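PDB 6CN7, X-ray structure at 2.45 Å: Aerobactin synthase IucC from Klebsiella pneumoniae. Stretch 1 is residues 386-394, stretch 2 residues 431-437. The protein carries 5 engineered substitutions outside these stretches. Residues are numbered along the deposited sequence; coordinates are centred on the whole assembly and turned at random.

Stretch 1 386-394: AYIDRSGLD
Stretch 2 431-437: AMKKGVP

The last turns of a helix (386-391) pack on a β-hairpin whose type I' turn, Lys433 to Val436, is closed by Lys433 N to Val436 O (3.0 Å) and Val436 N to Lys433 O (3.2 Å). No hydrogen bond crosses the interface, which buries 281 Å², both sides summed; Tyr387, Met432 and Gly435 are buried in the assembly. Register is set by Tyr387 and Gly435, their CA atoms 4.2 Å apart. Gly435 (phi/psi 82/-2) suits both the turn and the contact: an ideal CB would lie 2.4 Å from Tyr387 O and 2.9 Å from Ser391 N. The bare Gly435 CA instead makes a CA-H...O contact with Tyr387 O (3.5 Å); Ser391 CA does likewise with Lys434 O (3.4 Å). Tyr387 (chi1 m, chi2 -61°) presents a ring face to Met432, whose m,m,m side chain places CE 4.0 Å from the ring centroid and 3.6 Å from Tyr387 CD1. Ser391, chi1 p, donates OG to Ile388 O (2.7 Å) and accepts Leu393 N at OG (3.1 Å), bracing the helix end, while its CB meets Val436 CG2 at 3.5 Å. Gly392 leaves the helix with phi/psi 76/2. Leu393 (-91/153; m,t) then brings CD1 within 4.1 Å of CG2 of Val436 (chi1 t). Arg390 (m,t,t) and Lys434 (53/47; m,t,t,p) border the contact with their chain ends leading away.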

# COMPACT_ATOMS: atom_id res chain seq x y z
N ALA A 386 9.25 6.86 -40.83
CA ALA A 386 10.37 5.94 -40.82
C ALA A 386 9.99 4.60 -41.43
O ALA A 386 10.73 4.04 -42.25
CB ALA A 386 10.89 5.75 -39.40
N TYR A 387 8.82 4.07 -41.06
CA TYR A 387 8.34 2.83 -41.67
C TYR A 387 8.19 3.00 -43.18
O TYR A 387 8.56 2.11 -43.95
CB TYR A 387 7.02 2.41 -41.04
CG TYR A 387 7.13 1.94 -39.61
CD1 TYR A 387 7.90 0.83 -39.28
CD2 TYR A 387 6.45 2.58 -38.59
CE1 TYR A 387 8.01 0.39 -37.98
CE2 TYR A 387 6.54 2.15 -37.28
CZ TYR A 387 7.33 1.05 -36.98
OH TYR A 387 7.43 0.62 -35.68
N ILE A 388 7.63 4.13 -43.61
CA ILE A 388 7.39 4.34 -45.04
C ILE A 388 8.70 4.35 -45.81
O ILE A 388 8.81 3.74 -46.88
CB ILE A 388 6.59 5.64 -45.25
CG1 ILE A 388 5.15 5.44 -44.77
CG2 ILE A 388 6.63 6.07 -46.72
CD1 ILE A 388 4.33 6.71 -44.74
N ASP A 389 9.72 5.03 -45.28
CA ASP A 389 11.00 5.09 -45.96
C ASP A 389 11.59 3.70 -46.14
O ASP A 389 12.15 3.38 -47.20
CB ASP A 389 11.97 5.99 -45.19
CG ASP A 389 11.49 7.42 -45.10
OD1 ASP A 389 10.64 7.82 -45.93
OD2 ASP A 389 11.95 8.15 -44.20
N ARG A 390 11.47 2.84 -45.12
CA ARG A 390 12.04 1.50 -45.19
C ARG A 390 11.22 0.57 -46.08
O ARG A 390 11.76 -0.43 -46.56
CB ARG A 390 12.15 0.90 -43.80
CG ARG A 390 13.24 1.54 -42.97
CD ARG A 390 13.63 0.66 -41.81
NE ARG A 390 14.59 1.33 -40.95
CZ ARG A 390 15.03 0.83 -39.80
NH1 ARG A 390 14.59 -0.35 -39.37
NH2 ARG A 390 15.91 1.52 -39.08
N SER A 391 9.94 0.87 -46.30
CA SER A 391 9.12 0.01 -47.14
C SER A 391 9.49 0.15 -48.61
O SER A 391 9.30 -0.78 -49.39
CB SER A 391 7.64 0.32 -46.94
OG SER A 391 7.32 1.60 -47.46
N GLY A 392 10.03 1.31 -49.00
CA GLY A 392 10.22 1.61 -50.40
C GLY A 392 8.96 1.99 -51.14
O GLY A 392 9.02 2.24 -52.35
N LEU A 393 7.82 2.04 -50.45
CA LEU A 393 6.55 2.40 -51.05
C LEU A 393 6.32 3.90 -50.93
O LEU A 393 6.83 4.55 -50.02
CB LEU A 393 5.40 1.66 -50.37
CG LEU A 393 5.50 0.13 -50.33
CD1 LEU A 393 4.41 -0.44 -49.44
CD2 LEU A 393 5.39 -0.43 -51.74
N ASP A 394 5.55 4.44 -51.86
CA ASP A 394 5.07 5.81 -51.70
C ASP A 394 4.00 5.85 -50.62
O ASP A 394 3.32 4.85 -50.35
CB ASP A 394 4.52 6.36 -53.02
CG ASP A 394 3.29 5.62 -53.50
OD1 ASP A 394 2.98 4.54 -52.95
OD2 ASP A 394 2.62 6.13 -54.43
N ALA A 431 1.59 -6.64 -37.51
CA ALA A 431 2.78 -7.40 -37.87
C ALA A 431 3.54 -6.63 -38.94
O ALA A 431 3.01 -6.38 -40.03
CB ALA A 431 2.40 -8.80 -38.37
N MET A 432 4.78 -6.26 -38.64
CA MET A 432 5.59 -5.42 -39.51
C MET A 432 6.76 -6.22 -40.06
O MET A 432 7.43 -6.94 -39.31
CB MET A 432 6.11 -4.19 -38.76
CG MET A 432 5.02 -3.32 -38.14
SD MET A 432 3.99 -2.48 -39.35
CE MET A 432 5.16 -1.37 -40.12
N LYS A 433 7.00 -6.09 -41.36
CA LYS A 433 8.18 -6.67 -42.00
C LYS A 433 8.73 -5.66 -42.99
O LYS A 433 8.06 -5.33 -43.98
CB LYS A 433 7.84 -7.99 -42.71
N LYS A 434 9.93 -5.16 -42.72
CA LYS A 434 10.59 -4.20 -43.60
C LYS A 434 9.69 -3.00 -43.88
O LYS A 434 9.53 -2.57 -45.02
CB LYS A 434 11.04 -4.88 -44.90
CG LYS A 434 11.99 -6.04 -44.68
CD LYS A 434 12.64 -6.50 -45.97
CE LYS A 434 13.75 -7.49 -45.70
NZ LYS A 434 13.28 -8.65 -44.89
N GLY A 435 9.10 -2.47 -42.82
CA GLY A 435 8.34 -1.24 -42.89
C GLY A 435 6.92 -1.37 -43.38
O GLY A 435 6.21 -0.36 -43.42
N VAL A 436 6.47 -2.57 -43.73
CA VAL A 436 5.13 -2.77 -44.27
C VAL A 436 4.27 -3.50 -43.25
O VAL A 436 4.75 -4.47 -42.63
CB VAL A 436 5.18 -3.55 -45.60
CG1 VAL A 436 3.77 -3.75 -46.16
CG2 VAL A 436 6.06 -2.82 -46.60
N PRO A 437 3.02 -3.10 -43.03
CA PRO A 437 2.12 -3.91 -42.18
C PRO A 437 1.65 -5.15 -42.93
O PRO A 437 0.98 -5.05 -43.96
CB PRO A 437 0.96 -2.95 -41.88
CG PRO A 437 1.01 -1.91 -42.93
CD PRO A 437 2.45 -1.77 -43.33